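Local coordinates for protein R.Ecl18kI (Enterobacter cloacae, PDB 2GB7) that recognises the double-stranded DNA sequence 5'-CCNGG-3' and cleaves it before the first C, acting as a type II restriction endonuclease, at residues 139-145 and 281-286; 173-177 and 258-262. The protein carries 1 engineered substitution. One frame throughout, in Å; residues are numbered along the deposited sequence.

Both interactions fasten helical parts of the chain's C-terminal region to the mixed sheet of a PD-(D/E)XK-type nuclease fold. Interaction 1 joins the edge strand 140-141, one of the two outermost, and the turn after it to the end of helix 269-285. Interaction 2 joins the turn before strand 177-181 to the end of helix 248-259 and the residues after it. Strand 161-163 lies between the two strands in the sheet and touches side chains of both contacts. The centres are 19 Å apart, and the nearest atoms about 6 Å. Along the chain interaction 2 is nested inside interaction 1. The successive helices 248-259 and 269-285 thus both pack against the part of the sheet formed by its first three strands.

Interaction 1: 139-145 and 281-286; sequences VDVQGAI and KQIEKY
Gln-282 sets CG anti to its carbonyl carbon (chi1 -68°) and then runs extended, which carries its amide from helix 269-285 to strand 140-141. The amide spans two consecutive residues there. Gln-282 NE2 donates to Asp-140 OD1 at 2.9 Å. Gln-282 OE1 accepts from Val-141 N at 3.0 Å. Both bonds are nearly straight at the hydrogen. The carboxylate and amide planes are 89° apart, and NE2 meets OD1 from above the carboxylate. Together the two bonds fix which way round the amide sits.

Ile-145 lies beside the same chain, with CG1 3.7 Å from Gln-282 CD. Ala-144 CB packs obliquely on the Tyr-286 ring, 3.7 Å from CE2. Lys-285 bends at chi2, and its methylene groups pass over Ala-144 O, a buried oxygen without a polar partner in the model.

Asp-140 is held further by Val-166 N and Ser-278 OG at OD2, and by a salt bridge from Arg-299 to OD1. Strand 140-141 pairs with strand 161-163 at the border of the sheet. Helix 290-302 packs Tyr-296 on Val-141, and helix 102-134 brings Glu-129 against the same valine.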
loop_
_atom_site.group_PDB
_atom_site.type_symbol
_atom_site.label_atom_id
_atom_site.label_comp_id
_atom_site.label_asym_id
_atom_site.label_seq_id
_atom_site.Cartn_x
_atom_site.Cartn_y
_atom_site.Cartn_z
ATOM N N VAL F 139 -27.237 -8.431 -0.941
ATOM C CA VAL F 139 -25.798 -8.623 -0.987
ATOM C C VAL F 139 -25.328 -9.444 0.199
ATOM O O VAL F 139 -25.900 -9.392 1.311
ATOM C CB VAL F 139 -24.989 -7.305 -1.015
ATOM C CG1 VAL F 139 -25.287 -6.502 -2.278
ATOM C CG2 VAL F 139 -25.242 -6.465 0.288
ATOM N N ASP F 140 -24.303 -10.234 -0.064
ATOM C CA ASP F 140 -23.506 -10.802 0.988
ATOM C C ASP F 140 -22.278 -9.945 1.143
ATOM O O ASP F 140 -21.705 -9.460 0.161
ATOM C CB ASP F 140 -23.097 -12.244 0.691
ATOM C CG ASP F 140 -24.227 -13.235 0.933
ATOM O OD1 ASP F 140 -25.317 -12.821 1.389
ATOM O OD2 ASP F 140 -24.048 -14.439 0.629
ATOM N N VAL F 141 -21.877 -9.778 2.393
ATOM C CA VAL F 141 -20.738 -8.972 2.735
ATOM C C VAL F 141 -19.620 -9.946 3.107
ATOM O O VAL F 141 -19.714 -10.664 4.100
ATOM C CB VAL F 141 -21.062 -8.055 3.925
ATOM C CG1 VAL F 141 -19.849 -7.182 4.302
ATOM C CG2 VAL F 141 -22.296 -7.215 3.611
ATOM N N GLN F 142 -18.580 -9.996 2.284
ATOM C CA GLN F 142 -17.479 -10.939 2.504
ATOM C C GLN F 142 -16.841 -10.899 3.910
ATOM O O GLN F 142 -16.407 -11.931 4.424
ATOM C CB GLN F 142 -16.524 -10.923 1.307
ATOM C CG GLN F 142 -17.110 -11.616 0.070
ATOM C CD GLN F 142 -16.852 -13.117 0.030
ATOM O OE1 GLN F 142 -16.984 -13.744 -1.021
ATOM N NE2 GLN F 142 -16.492 -13.703 1.171
ATOM N N GLY F 143 -16.793 -9.734 4.541
ATOM C CA GLY F 143 -16.262 -9.662 5.900
ATOM C C GLY F 143 -17.177 -10.210 6.988
ATOM O O GLY F 143 -16.848 -10.119 8.177
ATOM N N ALA F 144 -18.313 -10.788 6.587
ATOM C CA ALA F 144 -19.382 -11.136 7.521
ATOM C C ALA F 144 -19.830 -12.599 7.495
ATOM O O ALA F 144 -20.608 -13.016 8.352
ATOM C CB ALA F 144 -20.585 -10.209 7.309
ATOM N N ILE F 145 -19.375 -13.370 6.507
ATOM C CA ILE F 145 -19.846 -14.749 6.337
ATOM C C ILE F 145 -18.892 -15.791 6.948
ATOM O O ILE F 145 -18.043 -15.464 7.788
ATOM C CB ILE F 145 -20.123 -15.084 4.846
ATOM C CG1 ILE F 145 -21.090 -14.065 4.234
ATOM C CG2 ILE F 145 -20.678 -16.507 4.705
ATOM C CD1 ILE F 145 -21.088 -14.049 2.724
ATOM N N LYS F 281 -25.631 -16.282 9.439
ATOM C CA LYS F 281 -24.241 -15.970 9.756
ATOM C C LYS F 281 -23.974 -14.464 9.772
ATOM O O LYS F 281 -23.314 -13.927 10.664
ATOM C CB LYS F 281 -23.367 -16.614 8.686
ATOM C CG LYS F 281 -21.910 -16.745 9.008
ATOM C CD LYS F 281 -21.542 -18.191 9.300
ATOM C CE LYS F 281 -21.741 -19.080 8.068
ATOM N NZ LYS F 281 -21.238 -20.468 8.308
ATOM N N GLN F 282 -24.497 -13.771 8.774
ATOM C CA GLN F 282 -24.294 -12.330 8.694
ATOM C C GLN F 282 -25.081 -11.571 9.757
ATOM O O GLN F 282 -24.578 -10.597 10.303
ATOM C CB GLN F 282 -24.627 -11.828 7.295
ATOM C CG GLN F 282 -23.632 -12.332 6.256
ATOM C CD GLN F 282 -24.101 -12.049 4.858
ATOM O OE1 GLN F 282 -23.849 -10.965 4.308
ATOM N NE2 GLN F 282 -24.780 -13.013 4.262
ATOM N N ILE F 283 -26.284 -12.040 10.087
ATOM C CA ILE F 283 -27.058 -11.433 11.178
ATOM C C ILE F 283 -26.268 -11.505 12.495
ATOM O O ILE F 283 -26.320 -10.569 13.307
ATOM C CB ILE F 283 -28.451 -12.066 11.358
ATOM C CG1 ILE F 283 -29.357 -11.742 10.172
ATOM C CG2 ILE F 283 -29.114 -11.559 12.649
ATOM C CD1 ILE F 283 -30.600 -12.633 10.095
ATOM N N GLU F 284 -25.524 -12.596 12.678
ATOM C CA GLU F 284 -24.669 -12.769 13.856
ATOM C C GLU F 284 -23.608 -11.693 13.922
ATOM O O GLU F 284 -23.397 -11.091 14.974
ATOM C CB GLU F 284 -23.985 -14.128 13.814
ATOM C CG GLU F 284 -23.323 -14.575 15.111
ATOM C CD GLU F 284 -23.108 -16.074 15.116
ATOM O OE1 GLU F 284 -22.840 -16.625 14.034
ATOM O OE2 GLU F 284 -23.215 -16.707 16.186
ATOM N N LYS F 285 -22.937 -11.482 12.788
ATOM C CA LYS F 285 -21.883 -10.479 12.661
ATOM C C LYS F 285 -22.423 -9.099 12.993
ATOM O O LYS F 285 -21.751 -8.304 13.637
ATOM C CB LYS F 285 -21.277 -10.495 11.246
ATOM C CG LYS F 285 -20.095 -11.461 11.030
ATOM C CD LYS F 285 -20.364 -12.889 11.549
ATOM C CE LYS F 285 -19.417 -13.921 10.962
ATOM N NZ LYS F 285 -19.923 -15.284 11.298
ATOM N N TYR F 286 -23.660 -8.828 12.578
ATOM C CA TYR F 286 -24.267 -7.501 12.746
ATOM C C TYR F 286 -25.324 -7.462 13.841
ATOM O O TYR F 286 -26.210 -6.596 13.849
ATOM C CB TYR F 286 -24.845 -7.029 11.397
ATOM C CG TYR F 286 -23.749 -6.781 10.398
ATOM C CD1 TYR F 286 -22.789 -5.786 10.630
ATOM C CD2 TYR F 286 -23.628 -7.560 9.262
ATOM C CE1 TYR F 286 -21.768 -5.554 9.733
ATOM C CE2 TYR F 286 -22.590 -7.340 8.357
ATOM C CZ TYR F 286 -21.678 -6.328 8.598
ATOM O OH TYR F 286 -20.656 -6.101 7.717
#

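Interaction 2: 173-177 and 258-262; sequences KRNTM and LSRKW
Trp-262 and Asn-175 make the central bond of this contact. The indole NE1 of Trp-262 donates to Asn-175 O at 2.8 Å, and the N-H points almost straight at it (169°). The oxygen lies in the indole plane. On the acceptor side NE1 stands above the plane of the Asn-175 carbonyl, 39° out of it, and not on a lone pair. Arg-174 O is also at the ring edge, 3.8 Å from Trp-262 CZ2. The indole therefore borders two successive carbonyls of the turn.

Leu-258 divides its two methyl groups between parts of the other segment. Leu-258 CD1 meets Met-177 CE at 3.8 Å, and Leu-258 CD2 comes equally near Asn-175 OD1. The Leu-258 and Met-177 side chains cross at about a right angle. The Met-177 chain is extended as far as SD and turns only at chi3 (-58°), which brings its methyl to the leucine. The exposed Lys-261 crosses the Asn-175 side chain, also at about a right angle, with its aliphatic part. Lys-261 CD is 3.4 Å from Asn-175 OD1, a van der Waals contact of a methylene with the amide.

The next shell shapes the turn. Lys-173 to Thr-176 form a type II beta turn, with Asn-175 in its third position at positive phi. Lys-173 O accepts hydrogen bonds from both Thr-176 N and Thr-176 OG1, the latter at 2.6 Å. Arg-202 NH1 donates to the same oxygen.

Further out, Met-163 of strand 161-163 touches Met-177, Leu-258 and Trp-262, and Pro-164 touches the indole. The turn leads directly into strand 177-181, between strands 161-163 and 204-207. The bound DNA is about 15 Å away by nearest atoms. The last part of helix 248-259 and the residues after it thus pack against the entry to an inner strand, in the alpha/beta core of the PD-(D/E)XK nuclease fold.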
loop_
_atom_site.group_PDB
_atom_site.type_symbol
_atom_site.label_atom_id
_atom_site.label_comp_id
_atom_site.label_asym_id
_atom_site.label_seq_id
_atom_site.Cartn_x
_atom_site.Cartn_y
_atom_site.Cartn_z
ATOM N N LYS F 173 -22.310 -17.588 -11.692
ATOM C CA LYS F 173 -22.006 -16.152 -11.622
ATOM C C LYS F 173 -22.840 -15.326 -12.581
ATOM O O LYS F 173 -22.845 -14.121 -12.529
ATOM C CB LYS F 173 -20.500 -15.901 -11.843
ATOM C CG LYS F 173 -20.021 -16.372 -13.230
ATOM C CD LYS F 173 -18.503 -16.468 -13.250
ATOM C CE LYS F 173 -18.071 -17.237 -14.500
ATOM N NZ LYS F 173 -16.600 -17.253 -14.585
ATOM N N ARG F 174 -23.586 -15.975 -13.460
ATOM C CA ARG F 174 -24.530 -15.245 -14.294
ATOM C C ARG F 174 -25.504 -14.385 -13.455
ATOM O O ARG F 174 -26.012 -14.826 -12.416
ATOM C CB ARG F 174 -25.289 -16.238 -15.172
ATOM C CG ARG F 174 -26.295 -15.620 -16.125
ATOM C CD ARG F 174 -26.694 -16.644 -17.187
ATOM N NE ARG F 174 -27.409 -15.990 -18.292
ATOM C CZ ARG F 174 -26.812 -15.537 -19.399
ATOM N NH1 ARG F 174 -25.508 -15.668 -19.571
ATOM N NH2 ARG F 174 -27.528 -14.960 -20.341
ATOM N N ASN F 175 -25.739 -13.153 -13.915
ATOM C CA ASN F 175 -26.657 -12.211 -13.273
ATOM C C ASN F 175 -26.247 -11.800 -11.874
ATOM O O ASN F 175 -27.089 -11.358 -11.103
ATOM C CB ASN F 175 -28.108 -12.719 -13.289
ATOM C CG ASN F 175 -28.685 -12.773 -14.701
ATOM O OD1 ASN F 175 -28.398 -11.906 -15.520
ATOM N ND2 ASN F 175 -29.495 -13.793 -14.996
ATOM N N THR F 176 -24.948 -11.933 -11.569
ATOM C CA THR F 176 -24.423 -11.434 -10.304
ATOM C C THR F 176 -23.647 -10.122 -10.498
ATOM O O THR F 176 -23.330 -9.685 -11.641
ATOM C CB THR F 176 -23.524 -12.468 -9.579
ATOM O OG1 THR F 176 -22.357 -12.695 -10.374
ATOM C CG2 THR F 176 -24.264 -13.825 -9.345
ATOM N N MET F 177 -23.341 -9.486 -9.376
ATOM C CA MET F 177 -22.508 -8.275 -9.435
ATOM C C MET F 177 -21.526 -8.355 -8.286
ATOM O O MET F 177 -21.908 -8.737 -7.175
ATOM C CB MET F 177 -23.348 -6.993 -9.306
ATOM C CG MET F 177 -22.454 -5.776 -9.252
ATOM S SD MET F 177 -23.404 -4.242 -9.198
ATOM C CE MET F 177 -24.293 -4.477 -10.662
ATOM N N LEU F 258 -30.211 -6.007 -12.132
ATOM C CA LEU F 258 -29.830 -7.419 -11.950
ATOM C C LEU F 258 -30.563 -8.031 -10.769
ATOM O O LEU F 258 -30.973 -9.182 -10.830
ATOM C CB LEU F 258 -28.318 -7.590 -11.754
ATOM C CG LEU F 258 -27.447 -7.398 -12.987
ATOM C CD1 LEU F 258 -25.981 -7.269 -12.585
ATOM C CD2 LEU F 258 -27.633 -8.517 -14.024
ATOM N N SER F 259 -30.755 -7.249 -9.708
ATOM C CA SER F 259 -31.438 -7.721 -8.509
ATOM C C SER F 259 -32.868 -8.192 -8.783
ATOM O O SER F 259 -33.340 -9.144 -8.159
ATOM C CB SER F 259 -31.439 -6.633 -7.433
ATOM O OG SER F 259 -32.476 -5.700 -7.661
ATOM N N ARG F 260 -33.544 -7.535 -9.723
ATOM C CA ARG F 260 -34.914 -7.932 -10.083
ATOM C C ARG F 260 -34.989 -9.355 -10.616
ATOM O O ARG F 260 -36.045 -9.988 -10.537
ATOM C CB ARG F 260 -35.526 -6.988 -11.115
ATOM C CG ARG F 260 -35.654 -5.560 -10.667
ATOM C CD ARG F 260 -36.435 -4.804 -11.724
ATOM N NE ARG F 260 -35.700 -3.641 -12.203
ATOM C CZ ARG F 260 -35.765 -2.423 -11.668
ATOM N NH1 ARG F 260 -36.539 -2.179 -10.612
ATOM N NH2 ARG F 260 -35.049 -1.443 -12.200
ATOM N N LYS F 261 -33.889 -9.843 -11.180
ATOM C CA LYS F 261 -33.821 -11.210 -11.683
ATOM C C LYS F 261 -33.797 -12.243 -10.546
ATOM O O LYS F 261 -34.025 -13.440 -10.759
ATOM C CB LYS F 261 -32.623 -11.378 -12.614
ATOM C CG LYS F 261 -32.587 -10.385 -13.759
ATOM C CD LYS F 261 -31.279 -10.515 -14.501
ATOM C CE LYS F 261 -31.067 -9.376 -15.488
ATOM N NZ LYS F 261 -31.945 -9.484 -16.674
ATOM N N TRP F 262 -33.571 -11.769 -9.332
ATOM C CA TRP F 262 -33.477 -12.626 -8.168
ATOM C C TRP F 262 -34.720 -12.538 -7.289
ATOM O O TRP F 262 -34.812 -13.220 -6.262
ATOM C CB TRP F 262 -32.238 -12.235 -7.374
ATOM C CG TRP F 262 -31.007 -12.513 -8.152
ATOM C CD1 TRP F 262 -30.269 -11.621 -8.868
ATOM C CD2 TRP F 262 -30.396 -13.789 -8.333
ATOM N NE1 TRP F 262 -29.201 -12.271 -9.477
ATOM C CE2 TRP F 262 -29.253 -13.596 -9.152
ATOM C CE3 TRP F 262 -30.686 -15.075 -7.857
ATOM C CZ2 TRP F 262 -28.402 -14.650 -9.520
ATOM C CZ3 TRP F 262 -29.852 -16.123 -8.221
ATOM C CH2 TRP F 262 -28.720 -15.905 -9.051
#